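Local coordinates for 15-O-acetyltransferase (Fusarium sporotrichioides, PDB 3FOT), which transfers an acetyl group to the 15-hydroxyl of trichothecene intermediates during biosynthesis of mycotoxins such as T-2 toxin, at residues 124-129 / 156-161; 80-85 / 119-124; 132-137 / 177-182; 52-57 / 140-145; 200-205 / 445-450. All blocks are in the same frame, centred on the assembly; numbering follows the deposited sequence.

Contacts 1, 3, 4 and 5 all reach one six-stranded mixed sheet. Contact 1 joins its outermost strand 125-129 to strand 158-163 by backbone bonds and is partly buried, with a polar side at His126. Contacts 3 and 4 share helix 134-147, which lies on one face: at its N-terminus an acidic side chain accepts from a backbone amide, and about two turns later a tyrosine meets a carboxylate-guanidinium pair. Contact 5 is apolar and places helix 191-205 on the opposite face. Contact 2, also buried and apolar, pairs helix 71-88 with helix 114-124, which leads into the outermost strand; it shares Cys124 with contact 1 and touches contact 5. Contact 4 lies nearest the chain centre and contact 2 farthest.

Contact 1: 124-129 / 156-161; sequences CIHVQP and SIELFL. With SO4 (sulfate ion), chain J.
His126 and Phe160 stand side by side on neighbouring parallel strands, 125-129 and 158-161, joined by four backbone hydrogen bonds. Leu159 N gives to Cys124 O and His126 N to Leu159 O; Leu161 N then gives to His126 O, and Gln128 N to Leu161 O at 2.9 Å. Following His126 outward, CB touches CD1 of Phe160 at 3.6 Å. CG, anti to the carbonyl carbon (chi1 -53°), lies close to both Phe160 CE1 and sulfate O4, and CD2 comes to 3.6 Å from Phe160 CE1. The two ring planes are 29° apart but slid past each other, with little overlap. ND1 donates to the sulfate, probably from the crystallisation liquor, at 3.0 Å from its O4 and 3.2 Å from its O3, while Val127 N binds O1. At the tip, NE2 meets a water at 2.8 Å in the ring plane. Ile125, Val127, Leu159 and Leu161 occupy the other face: Ile125 CD1 packs on Leu159 CD2, and Leu161 CD1 meets Val127 CG1 at 3.8 Å. The strands are the two arms of a beta-alpha-beta crossover through helix 134-147, which covers Phe160 with Leu137 and Met141. Helix 71-88 covers the aliphatic face, and strand 177-184 continues the sheet beyond 158-163.

Contact 2: 80-85 / 119-124; sequences LALLDA and DWARGC
Leu82 and Trp120 each carry CG anti to the backbone N (chi1 -179° and 163°), and their side chains meet at about a right angle where two helices pack in the N-terminal half of this BAHD-superfamily acyltransferase. The axes of helices 80-85 and 119-124 approach to 9.1 Å, with an angle of 120° between their directions. Leu82 CG comes to 3.5 Å from Trp120 CH2, at the six-membered end of the indole, and its CD2 branch reaches on to Cys124 CB at 3.6 Å. Cys124 SG, in turn, lies over one indole face, offset toward the rim. Ala121, whose CB points at the other helix, brings the backbones close, its CA 6.3 Å from that of Leu82. Arg86 adds a cation-pi contact to Trp120, and helix 191-205 packs on Ala81 and Ala85. Leu83 also packs on Ala121: its CG sits 3.7 Å from Ala121 CB, while CD2 approaches the indole edge, near its plane, 4.2 Å from Trp120 CE3.

Contact 3: 132-137 / 177-182; sequences KSALDL and TVEILF
Glu179 and Leu181 project from the same face of strand 177-182 toward Ala134, whose CB points back at the strand between them. Glu179 is bent at chi2 (-106°), and its carboxylate turns to the first turn of helix 134-147. There OE1 accepts from Ala134 N at 2.8 Å, with an almost straight N-H...O angle of 175°; the amide comes from above the carboxylate plane, 38° out of it. Ala134 CB is close to the same oxygen, at 3.4 Å, and also packs on Leu181 CB at 4.0 Å. Farther along the helix, Leu137 and Leu181 are set obliquely, Leu137 CG meeting Leu181 CD2 at 4.0 Å. The helix start is closed by a capping box: Asp136 N gives to Ser133 OG and Ser133 N to Asp136 OD2, both at 3.0 Å. A water donates to Glu179 OE1 and takes Leu135 N, while OE2 is held by Ser58 on adjoining strand 53-61. Glu179, if ionised as its place suggests, would put a negative charge at the amino end of the helix, which should in turn favour that form, while the leucines and Ala134 keep the rest of the interface apolar.

Contact 4: 52-57 / 140-145; sequences DLYIAT and EMEEGR
Tyr54 and Glu142 reach toward each other tip to tip, joining strand 53-57 of the mixed sheet to helix 140-145, part of the helix of the beta-alpha-beta crossover between strands 125-129 and 158-163. Strand and helix run at 151° to one another with axes 12.5 Å apart, so long side chains span the gap. Tyr54 OH gives its hydrogen, at 2.7 Å, to Glu142 OE2, which accepts through its anti lone pair, and the ring stands almost perpendicular to the carboxylate. In Glu142 a bend at chi2 (-58°) turns CD out of line with the chain, and the carboxylate lies between Tyr54 and Arg145. Arg145, with CG anti to the backbone N (chi1 -170°) and a bend at chi3, grips this carboxylate side-on. Its NE bonds OE1 of Glu142 at 3.1 Å and its NH2 bonds OE2 at 3.2 Å, both from above the carboxylate plane. With Asn470 also donating to OE2, that buried oxygen has three partners, and the ion pair probably keeps Glu142 ionised. The Tyr54 ring is flanked by His183, stacked on it, and Trp138, edge-to-face. Met141, bent at chi3, brings its CE methyl to the ring edge, 4.1 Å from Tyr54 CE1 and 4.0 Å from Tyr54 OH.

Contact 5: 200-205 / 445-450; sequences DLFRLV and FIPHEI
Phe202 and Ile450 bring the two backbones to a CA-CA distance of 5.6 Å, where the last turns of helix 191-205 meet a chain entering an edge strand. Residues 200-205 keep helical bonds, Leu204 N to Asp200 O and Val205 N to Leu201 O. In 445-450, Ile446 and Pro447 are extended, His448 turns with helical angles (phi/psi -67°/-26°), and Glu449 begins the strand; the chain curves round Phe202 and presents three residues to it. With CG anti to the carbonyl carbon (chi1 -72°), Phe202 sets CG 3.8 Å from Ile450 CG1. Ile450 CD1 sits over one face of its ring in a CH-pi contact, 3.9 Å from the centroid and toward the rim, nearest to CD1 of Phe202 at 3.6 Å. Pro447 packs its CG on Phe202 CB at 3.8 Å and brings its CD to the ring edge, near the plane. Ile446 approaches obliquely, with CG2 3.9 Å from Phe202 CD2. One turn on, Val205 CG1 touches Ile450 CG2 at 3.6 Å, the two side chains crossing at about a right angle. No hydrogen bond links the segments. Phe202 also packs on Val462 of strand 457-469 and Ile180 of strand 177-184, setting helix 191-205 on the sheet face opposite helix 134-147, while helix 71-88 packs against its Leu201, Leu204 and Val205.

Contact 1: 124-129 / 156-161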
# COMPACT_ATOMS: atom_id res chain seq x y z
N CYS A 124 19.68 -5.80 5.73
CA CYS A 124 18.48 -5.11 5.30
C CYS A 124 18.61 -3.59 5.25
O CYS A 124 17.68 -2.92 4.80
CB CYS A 124 17.31 -5.43 6.24
SG CYS A 124 16.76 -7.13 6.17
N ILE A 125 19.72 -3.04 5.73
CA ILE A 125 19.85 -1.58 5.80
C ILE A 125 21.05 -1.17 4.97
O ILE A 125 22.15 -1.68 5.19
CB ILE A 125 20.06 -1.08 7.25
CG1 ILE A 125 19.01 -1.64 8.23
CG2 ILE A 125 20.12 0.45 7.29
CD1 ILE A 125 17.62 -1.15 8.02
N HIS A 126 20.82 -0.26 4.03
CA HIS A 126 21.83 0.15 3.06
C HIS A 126 21.96 1.66 3.03
O HIS A 126 20.99 2.37 3.28
CB HIS A 126 21.41 -0.35 1.68
CG HIS A 126 21.12 -1.81 1.68
ND1 HIS A 126 22.11 -2.76 1.81
CD2 HIS A 126 19.95 -2.49 1.64
CE1 HIS A 126 21.57 -3.96 1.83
NE2 HIS A 126 20.26 -3.83 1.71
N VAL A 127 23.15 2.15 2.72
CA VAL A 127 23.33 3.59 2.62
C VAL A 127 24.05 3.99 1.34
O VAL A 127 24.83 3.20 0.75
CB VAL A 127 24.12 4.18 3.83
CG1 VAL A 127 23.51 3.75 5.15
CG2 VAL A 127 25.60 3.81 3.75
N GLN A 128 23.78 5.22 0.89
CA GLN A 128 24.46 5.76 -0.29
C GLN A 128 24.65 7.26 -0.12
O GLN A 128 23.68 7.98 0.02
CB GLN A 128 23.62 5.58 -1.56
CG GLN A 128 23.25 4.18 -1.97
CD GLN A 128 22.56 4.16 -3.33
OE1 GLN A 128 22.65 5.12 -4.11
NE2 GLN A 128 21.87 3.06 -3.63
N PRO A 129 25.92 7.74 -0.14
CA PRO A 129 26.12 9.18 -0.30
C PRO A 129 25.83 9.54 -1.74
O PRO A 129 26.55 9.11 -2.65
CB PRO A 129 27.61 9.39 0.02
CG PRO A 129 28.16 8.06 0.40
CD PRO A 129 27.18 7.00 -0.03
N SER A 156 11.15 -9.22 2.71
CA SER A 156 9.97 -8.62 3.31
C SER A 156 10.14 -7.11 3.49
O SER A 156 9.21 -6.34 3.22
CB SER A 156 9.63 -9.27 4.65
OG SER A 156 8.54 -8.58 5.25
N ILE A 157 11.32 -6.68 3.94
CA ILE A 157 11.60 -5.24 4.00
C ILE A 157 13.11 -4.96 3.97
O ILE A 157 13.92 -5.71 4.57
CB ILE A 157 10.92 -4.53 5.20
CG1 ILE A 157 10.88 -3.01 4.96
CG2 ILE A 157 11.57 -4.91 6.52
CD1 ILE A 157 10.05 -2.25 6.02
N GLU A 158 13.46 -3.93 3.23
CA GLU A 158 14.80 -3.37 3.27
C GLU A 158 14.68 -1.84 3.27
O GLU A 158 13.66 -1.30 2.83
CB GLU A 158 15.64 -3.87 2.09
CG GLU A 158 15.11 -3.57 0.68
CD GLU A 158 15.98 -4.15 -0.42
OE1 GLU A 158 17.07 -4.70 -0.10
OE2 GLU A 158 15.61 -3.99 -1.63
N LEU A 159 15.74 -1.16 3.72
CA LEU A 159 15.77 0.32 3.80
C LEU A 159 17.01 0.81 3.09
O LEU A 159 18.08 0.19 3.22
CB LEU A 159 15.91 0.79 5.26
CG LEU A 159 14.71 0.93 6.17
CD1 LEU A 159 14.06 -0.43 6.42
CD2 LEU A 159 15.10 1.59 7.50
N PHE A 160 16.89 1.93 2.38
CA PHE A 160 18.03 2.62 1.78
C PHE A 160 18.08 4.05 2.26
O PHE A 160 17.12 4.80 2.07
CB PHE A 160 17.91 2.62 0.26
CG PHE A 160 17.87 1.25 -0.34
CD1 PHE A 160 19.04 0.64 -0.78
CD2 PHE A 160 16.64 0.60 -0.50
CE1 PHE A 160 19.00 -0.63 -1.32
CE2 PHE A 160 16.59 -0.67 -1.06
CZ PHE A 160 17.77 -1.29 -1.47
N LEU A 161 19.18 4.43 2.91
CA LEU A 161 19.33 5.78 3.48
C LEU A 161 20.23 6.55 2.53
O LEU A 161 21.31 6.07 2.18
CB LEU A 161 19.99 5.72 4.87
CG LEU A 161 19.48 4.68 5.89
CD1 LEU A 161 20.35 4.62 7.15
CD2 LEU A 161 18.02 4.88 6.24
S SO4 J . 25.44 -1.29 2.30
O1 SO4 J . 25.25 0.09 2.80
O2 SO4 J . 26.88 -1.51 2.10
O3 SO4 J . 24.91 -2.30 3.22
O4 SO4 J . 24.75 -1.49 1.02
O HOH W 1 18.48 -5.94 1.46

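Contact 2: 80-85 / 119-124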
# COMPACT_ATOMS: atom_id res chain seq x y z
N LEU A 80 19.66 -1.54 14.76
CA LEU A 80 19.20 -1.76 16.13
C LEU A 80 17.66 -1.67 16.23
O LEU A 80 17.02 -2.55 16.79
CB LEU A 80 19.89 -0.77 17.07
CG LEU A 80 21.39 -1.04 17.24
CD1 LEU A 80 22.05 0.14 17.96
CD2 LEU A 80 21.63 -2.33 18.01
N ALA A 81 17.09 -0.62 15.64
CA ALA A 81 15.66 -0.46 15.55
C ALA A 81 14.99 -1.64 14.83
O ALA A 81 13.92 -2.08 15.24
CB ALA A 81 15.32 0.87 14.84
N LEU A 82 15.59 -2.12 13.75
CA LEU A 82 14.98 -3.19 12.96
C LEU A 82 14.93 -4.50 13.76
O LEU A 82 13.97 -5.29 13.68
CB LEU A 82 15.76 -3.39 11.66
CG LEU A 82 15.22 -4.46 10.71
CD1 LEU A 82 13.75 -4.21 10.29
CD2 LEU A 82 16.13 -4.50 9.49
N LEU A 83 15.97 -4.73 14.54
CA LEU A 83 15.96 -5.89 15.45
C LEU A 83 14.83 -5.81 16.47
O LEU A 83 14.11 -6.81 16.68
CB LEU A 83 17.32 -6.05 16.15
CG LEU A 83 18.47 -6.48 15.24
CD1 LEU A 83 19.82 -6.20 15.89
CD2 LEU A 83 18.32 -7.97 14.84
N ASP A 84 14.65 -4.65 17.11
CA ASP A 84 13.54 -4.46 18.04
C ASP A 84 12.23 -4.68 17.31
O ASP A 84 11.31 -5.29 17.85
CB ASP A 84 13.55 -3.04 18.63
CG ASP A 84 14.72 -2.78 19.55
OD1 ASP A 84 15.35 -3.78 20.02
OD2 ASP A 84 15.00 -1.58 19.79
N ALA A 85 12.15 -4.17 16.08
CA ALA A 85 10.91 -4.21 15.31
C ALA A 85 10.58 -5.64 14.90
O ALA A 85 9.41 -6.02 14.87
CB ALA A 85 11.00 -3.31 14.10
N ASP A 119 23.28 -10.23 11.77
CA ASP A 119 23.66 -10.36 10.36
C ASP A 119 22.47 -10.05 9.46
O ASP A 119 22.61 -9.36 8.46
CB ASP A 119 24.14 -11.77 10.03
CG ASP A 119 25.46 -12.11 10.68
OD1 ASP A 119 26.14 -11.20 11.18
OD2 ASP A 119 25.81 -13.31 10.66
N TRP A 120 21.31 -10.59 9.82
CA TRP A 120 20.09 -10.35 9.05
C TRP A 120 19.76 -8.84 8.99
O TRP A 120 19.53 -8.30 7.90
CB TRP A 120 18.89 -11.14 9.62
CG TRP A 120 17.56 -10.62 9.12
CD1 TRP A 120 16.95 -10.89 7.92
CD2 TRP A 120 16.71 -9.66 9.79
NE1 TRP A 120 15.78 -10.18 7.82
CE2 TRP A 120 15.59 -9.43 8.95
CE3 TRP A 120 16.78 -9.00 11.03
CZ2 TRP A 120 14.56 -8.53 9.29
CZ3 TRP A 120 15.74 -8.11 11.39
CH2 TRP A 120 14.64 -7.89 10.51
N ALA A 121 19.72 -8.17 10.14
CA ALA A 121 19.39 -6.73 10.18
C ALA A 121 20.39 -5.87 9.38
O ALA A 121 20.00 -5.00 8.60
CB ALA A 121 19.26 -6.25 11.64
N ARG A 122 21.68 -6.16 9.54
CA ARG A 122 22.71 -5.47 8.75
C ARG A 122 22.46 -5.61 7.25
O ARG A 122 22.63 -4.65 6.46
CB ARG A 122 24.09 -6.00 9.17
CG ARG A 122 25.26 -5.46 8.38
CD ARG A 122 26.55 -6.20 8.77
NE ARG A 122 26.59 -6.45 10.21
CZ ARG A 122 26.67 -7.67 10.74
NH1 ARG A 122 26.79 -8.74 9.95
NH2 ARG A 122 26.68 -7.81 12.06
N GLY A 123 22.02 -6.81 6.84
CA GLY A 123 21.72 -7.12 5.45
C GLY A 123 20.54 -6.36 4.86
O GLY A 123 20.41 -6.28 3.64
N CYS A 124 19.68 -5.80 5.73
CA CYS A 124 18.48 -5.11 5.30
C CYS A 124 18.61 -3.59 5.25
O CYS A 124 17.68 -2.92 4.80
CB CYS A 124 17.31 -5.43 6.24
SG CYS A 124 16.76 -7.13 6.17

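Contact 3: 132-137 / 177-182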
# COMPACT_ATOMS: atom_id res chain seq x y z
N LYS A 132 20.64 11.65 -5.36
CA LYS A 132 19.38 11.04 -5.81
C LYS A 132 18.35 11.01 -4.69
O LYS A 132 18.69 10.80 -3.51
CB LYS A 132 19.58 9.66 -6.47
CG LYS A 132 19.74 8.48 -5.53
CD LYS A 132 20.11 7.15 -6.27
CE LYS A 132 21.58 7.13 -6.71
NZ LYS A 132 22.14 5.75 -6.84
N SER A 133 17.09 11.24 -5.07
CA SER A 133 15.96 11.11 -4.15
C SER A 133 15.60 9.64 -3.95
O SER A 133 16.06 8.77 -4.69
CB SER A 133 14.74 11.84 -4.71
OG SER A 133 14.19 11.14 -5.81
N ALA A 134 14.75 9.36 -2.95
CA ALA A 134 14.23 8.01 -2.76
C ALA A 134 13.51 7.48 -4.02
O ALA A 134 13.69 6.32 -4.41
CB ALA A 134 13.31 7.96 -1.51
N LEU A 135 12.68 8.32 -4.65
CA LEU A 135 11.99 7.89 -5.87
C LEU A 135 12.92 7.72 -7.06
O LEU A 135 12.64 6.90 -7.93
CB LEU A 135 10.79 8.78 -6.22
CG LEU A 135 9.63 8.62 -5.22
CD1 LEU A 135 8.49 9.58 -5.53
CD2 LEU A 135 9.10 7.20 -5.12
N ASP A 136 14.01 8.49 -7.11
CA ASP A 136 15.05 8.29 -8.14
C ASP A 136 15.62 6.89 -8.01
O ASP A 136 15.81 6.18 -8.98
CB ASP A 136 16.21 9.28 -7.97
CG ASP A 136 15.88 10.69 -8.42
OD1 ASP A 136 14.89 10.89 -9.14
OD2 ASP A 136 16.62 11.61 -8.01
N LEU A 137 15.87 6.49 -6.77
CA LEU A 137 16.39 5.15 -6.50
C LEU A 137 15.39 4.05 -6.84
O LEU A 137 15.76 3.00 -7.37
CB LEU A 137 16.82 5.06 -5.04
CG LEU A 137 17.40 3.72 -4.61
CD1 LEU A 137 18.62 3.33 -5.47
CD2 LEU A 137 17.74 3.79 -3.10
N THR A 177 18.77 17.15 3.91
CA THR A 177 17.78 16.11 3.68
C THR A 177 18.45 14.75 3.81
O THR A 177 19.58 14.55 3.34
CB THR A 177 17.22 16.30 2.25
OG1 THR A 177 16.42 17.50 2.26
CG2 THR A 177 16.40 15.12 1.77
N VAL A 178 17.77 13.82 4.48
CA VAL A 178 18.12 12.40 4.40
C VAL A 178 16.87 11.74 3.83
O VAL A 178 15.78 11.96 4.35
CB VAL A 178 18.42 11.78 5.77
CG1 VAL A 178 18.63 10.27 5.63
CG2 VAL A 178 19.67 12.40 6.42
N GLU A 179 17.02 10.96 2.76
CA GLU A 179 15.87 10.27 2.17
C GLU A 179 15.94 8.81 2.62
O GLU A 179 17.02 8.24 2.71
CB GLU A 179 15.93 10.34 0.64
CG GLU A 179 15.93 11.76 0.08
CD GLU A 179 14.59 12.17 -0.56
OE1 GLU A 179 13.86 11.32 -1.13
OE2 GLU A 179 14.28 13.38 -0.54
N ILE A 180 14.78 8.21 2.88
CA ILE A 180 14.78 6.77 3.11
C ILE A 180 13.78 6.15 2.13
O ILE A 180 12.64 6.59 2.06
CB ILE A 180 14.37 6.40 4.56
CG1 ILE A 180 15.24 7.14 5.58
CG2 ILE A 180 14.43 4.89 4.76
CD1 ILE A 180 14.87 6.82 7.06
N LEU A 181 14.24 5.15 1.39
CA LEU A 181 13.35 4.32 0.58
C LEU A 181 13.16 3.00 1.30
O LEU A 181 14.13 2.26 1.52
CB LEU A 181 13.99 4.06 -0.78
CG LEU A 181 13.03 3.31 -1.74
CD1 LEU A 181 11.79 4.15 -2.11
CD2 LEU A 181 13.84 2.88 -3.00
N PHE A 182 11.91 2.70 1.68
CA PHE A 182 11.56 1.36 2.18
C PHE A 182 11.09 0.56 1.00
O PHE A 182 10.35 1.05 0.15
CB PHE A 182 10.45 1.44 3.22
CG PHE A 182 10.82 2.26 4.44
CD1 PHE A 182 11.32 1.65 5.58
CD2 PHE A 182 10.67 3.65 4.43
CE1 PHE A 182 11.65 2.40 6.73
CE2 PHE A 182 11.02 4.42 5.57
CZ PHE A 182 11.52 3.79 6.72
O HOH W 2 11.69 10.91 -3.56

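Contact 4: 52-57 / 140-145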
# COMPACT_ATOMS: atom_id res chain seq x y z
N ASP A 52 5.50 -5.12 -5.71
CA ASP A 52 6.34 -4.70 -4.58
C ASP A 52 5.89 -3.32 -4.07
O ASP A 52 5.47 -2.46 -4.87
CB ASP A 52 7.82 -4.63 -4.98
CG ASP A 52 8.55 -5.97 -4.88
OD1 ASP A 52 7.90 -7.05 -4.87
OD2 ASP A 52 9.80 -5.96 -4.81
N LEU A 53 5.98 -3.14 -2.76
CA LEU A 53 5.64 -1.88 -2.10
C LEU A 53 6.89 -1.07 -1.89
O LEU A 53 7.93 -1.62 -1.50
CB LEU A 53 5.06 -2.15 -0.70
CG LEU A 53 3.91 -3.13 -0.53
CD1 LEU A 53 3.70 -3.43 0.94
CD2 LEU A 53 2.70 -2.46 -1.14
N TYR A 54 6.83 0.24 -2.16
CA TYR A 54 7.91 1.13 -1.77
C TYR A 54 7.30 2.32 -1.05
O TYR A 54 6.25 2.84 -1.46
CB TYR A 54 8.64 1.68 -2.98
CG TYR A 54 9.43 0.68 -3.79
CD1 TYR A 54 10.81 0.60 -3.64
CD2 TYR A 54 8.80 -0.15 -4.72
CE1 TYR A 54 11.57 -0.27 -4.41
CE2 TYR A 54 9.56 -1.04 -5.50
CZ TYR A 54 10.94 -1.08 -5.33
OH TYR A 54 11.75 -1.90 -6.07
N ILE A 55 7.96 2.74 0.02
CA ILE A 55 7.58 3.98 0.74
C ILE A 55 8.79 4.91 0.72
O ILE A 55 9.86 4.55 1.20
CB ILE A 55 7.09 3.68 2.18
CG1 ILE A 55 5.86 2.75 2.14
CG2 ILE A 55 6.70 5.01 2.93
CD1 ILE A 55 5.60 2.01 3.50
N ALA A 56 8.63 6.10 0.12
CA ALA A 56 9.72 7.06 0.02
C ALA A 56 9.47 8.13 1.05
O ALA A 56 8.41 8.81 1.01
CB ALA A 56 9.80 7.65 -1.42
N THR A 57 10.38 8.26 2.01
CA THR A 57 10.23 9.29 3.04
C THR A 57 11.37 10.29 2.84
O THR A 57 12.51 9.90 2.63
CB THR A 57 10.17 8.72 4.49
OG1 THR A 57 11.40 8.06 4.82
CG2 THR A 57 8.98 7.74 4.68
N GLU A 140 15.73 3.52 -10.43
CA GLU A 140 16.97 2.85 -10.75
C GLU A 140 16.87 1.36 -10.43
O GLU A 140 17.34 0.52 -11.19
CB GLU A 140 18.10 3.51 -9.97
CG GLU A 140 19.38 2.76 -10.01
CD GLU A 140 20.39 3.33 -9.04
OE1 GLU A 140 21.17 2.53 -8.48
OE2 GLU A 140 20.38 4.57 -8.84
N MET A 141 16.22 1.04 -9.31
CA MET A 141 16.08 -0.33 -8.88
C MET A 141 15.17 -1.11 -9.82
O MET A 141 15.45 -2.27 -10.18
CB MET A 141 15.55 -0.38 -7.44
CG MET A 141 16.59 0.01 -6.42
SD MET A 141 15.82 0.10 -4.76
CE MET A 141 15.42 -1.61 -4.45
N GLU A 142 14.11 -0.45 -10.27
CA GLU A 142 13.19 -1.09 -11.20
C GLU A 142 13.83 -1.26 -12.58
O GLU A 142 13.66 -2.32 -13.20
CB GLU A 142 11.87 -0.34 -11.25
CG GLU A 142 11.08 -0.54 -9.96
CD GLU A 142 10.78 -2.01 -9.67
OE1 GLU A 142 10.53 -2.79 -10.63
OE2 GLU A 142 10.81 -2.41 -8.50
N GLU A 143 14.58 -0.27 -13.02
CA GLU A 143 15.36 -0.40 -14.27
C GLU A 143 16.41 -1.52 -14.15
O GLU A 143 16.53 -2.38 -15.04
CB GLU A 143 15.98 0.94 -14.67
CG GLU A 143 14.95 1.99 -15.09
CD GLU A 143 15.43 3.44 -15.00
OE1 GLU A 143 16.67 3.67 -14.86
OE2 GLU A 143 14.56 4.36 -15.05
N GLY A 144 17.14 -1.54 -13.02
CA GLY A 144 18.15 -2.56 -12.73
C GLY A 144 17.63 -3.99 -12.66
O GLY A 144 18.29 -4.91 -13.14
N ARG A 145 16.44 -4.15 -12.06
CA ARG A 145 15.69 -5.43 -11.91
C ARG A 145 15.94 -6.43 -13.03
O ARG A 145 16.16 -7.61 -12.80
CB ARG A 145 14.19 -5.17 -11.73
CG ARG A 145 13.41 -6.43 -11.34
CD ARG A 145 12.02 -6.09 -10.76
NE ARG A 145 12.12 -5.21 -9.59
CZ ARG A 145 12.74 -5.53 -8.46
NH1 ARG A 145 13.33 -6.74 -8.35
NH2 ARG A 145 12.79 -4.66 -7.47

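Contact 5: 200-205 / 445-450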
# COMPACT_ATOMS: atom_id res chain seq x y z
N ASP A 200 6.76 2.33 13.38
CA ASP A 200 7.43 1.60 14.48
C ASP A 200 8.93 1.81 14.44
O ASP A 200 9.55 2.06 15.46
CB ASP A 200 7.12 0.09 14.39
CG ASP A 200 5.65 -0.23 14.66
OD1 ASP A 200 4.96 0.56 15.34
OD2 ASP A 200 5.17 -1.26 14.16
N LEU A 201 9.54 1.68 13.25
CA LEU A 201 10.98 1.95 13.10
C LEU A 201 11.33 3.37 13.52
O LEU A 201 12.35 3.58 14.18
CB LEU A 201 11.43 1.71 11.64
CG LEU A 201 11.43 0.24 11.20
CD1 LEU A 201 11.74 0.17 9.70
CD2 LEU A 201 12.47 -0.58 12.02
N PHE A 202 10.51 4.34 13.13
CA PHE A 202 10.78 5.75 13.51
C PHE A 202 10.68 5.97 15.02
O PHE A 202 11.45 6.76 15.59
CB PHE A 202 9.89 6.74 12.73
CG PHE A 202 10.24 6.89 11.27
CD1 PHE A 202 11.36 6.23 10.71
CD2 PHE A 202 9.48 7.73 10.46
CE1 PHE A 202 11.69 6.40 9.34
CE2 PHE A 202 9.80 7.89 9.09
CZ PHE A 202 10.91 7.24 8.55
N ARG A 203 9.76 5.26 15.67
CA ARG A 203 9.71 5.26 17.13
C ARG A 203 10.95 4.59 17.73
O ARG A 203 11.67 5.18 18.54
CB ARG A 203 8.45 4.54 17.61
CG ARG A 203 8.52 4.09 19.07
CD ARG A 203 7.18 3.47 19.46
NE ARG A 203 6.69 2.38 18.59
CZ ARG A 203 6.93 1.08 18.77
NH1 ARG A 203 6.40 0.19 17.94
NH2 ARG A 203 7.70 0.65 19.79
N LEU A 204 11.21 3.36 17.31
CA LEU A 204 12.27 2.51 17.89
C LEU A 204 13.66 3.09 17.70
O LEU A 204 14.50 3.01 18.60
CB LEU A 204 12.18 1.09 17.34
CG LEU A 204 10.93 0.32 17.80
CD1 LEU A 204 10.69 -0.88 16.89
CD2 LEU A 204 11.07 -0.11 19.30
N VAL A 205 13.91 3.72 16.55
CA VAL A 205 15.27 4.24 16.31
C VAL A 205 15.62 5.35 17.32
O VAL A 205 16.81 5.59 17.61
CB VAL A 205 15.44 4.66 14.83
CG1 VAL A 205 14.74 6.00 14.60
CG2 VAL A 205 16.94 4.71 14.45
N PHE A 445 -0.29 6.36 11.10
CA PHE A 445 0.72 5.31 11.16
C PHE A 445 2.15 5.76 11.39
O PHE A 445 2.94 5.00 11.93
CB PHE A 445 0.69 4.54 9.84
CG PHE A 445 -0.69 4.14 9.41
CD1 PHE A 445 -1.50 3.42 10.27
CD2 PHE A 445 -1.17 4.51 8.16
CE1 PHE A 445 -2.79 3.05 9.89
CE2 PHE A 445 -2.47 4.14 7.76
CZ PHE A 445 -3.27 3.40 8.64
N ILE A 446 2.49 6.97 10.95
CA ILE A 446 3.91 7.42 10.91
C ILE A 446 3.99 8.75 11.65
O ILE A 446 3.17 9.63 11.42
CB ILE A 446 4.40 7.56 9.45
CG1 ILE A 446 4.37 6.19 8.77
CG2 ILE A 446 5.79 8.20 9.37
CD1 ILE A 446 4.52 6.24 7.26
N PRO A 447 5.00 8.91 12.53
CA PRO A 447 5.09 10.17 13.26
C PRO A 447 5.64 11.34 12.44
O PRO A 447 6.39 11.14 11.48
CB PRO A 447 6.04 9.85 14.41
CG PRO A 447 6.92 8.76 13.88
CD PRO A 447 6.07 7.96 12.90
N HIS A 448 5.31 12.56 12.84
CA HIS A 448 5.89 13.73 12.17
C HIS A 448 7.40 13.89 12.38
O HIS A 448 8.09 14.53 11.55
CB HIS A 448 5.23 15.01 12.66
CG HIS A 448 3.90 15.29 12.05
ND1 HIS A 448 3.12 16.35 12.46
CD2 HIS A 448 3.20 14.65 11.09
CE1 HIS A 448 2.01 16.38 11.74
NE2 HIS A 448 2.02 15.34 10.91
N GLU A 449 7.90 13.36 13.49
CA GLU A 449 9.33 13.47 13.78
C GLU A 449 9.90 12.18 14.34
O GLU A 449 9.18 11.37 14.96
CB GLU A 449 9.64 14.61 14.78
CG GLU A 449 9.12 15.99 14.43
CD GLU A 449 7.72 16.27 14.97
OE1 GLU A 449 7.21 15.52 15.84
OE2 GLU A 449 7.13 17.28 14.53
N ILE A 450 11.20 12.00 14.09
CA ILE A 450 12.00 11.03 14.81
C ILE A 450 12.66 11.85 15.93
O ILE A 450 13.29 12.88 15.65
CB ILE A 450 13.08 10.40 13.90
CG1 ILE A 450 12.41 9.55 12.82
CG2 ILE A 450 14.01 9.50 14.73
CD1 ILE A 450 13.31 9.11 11.66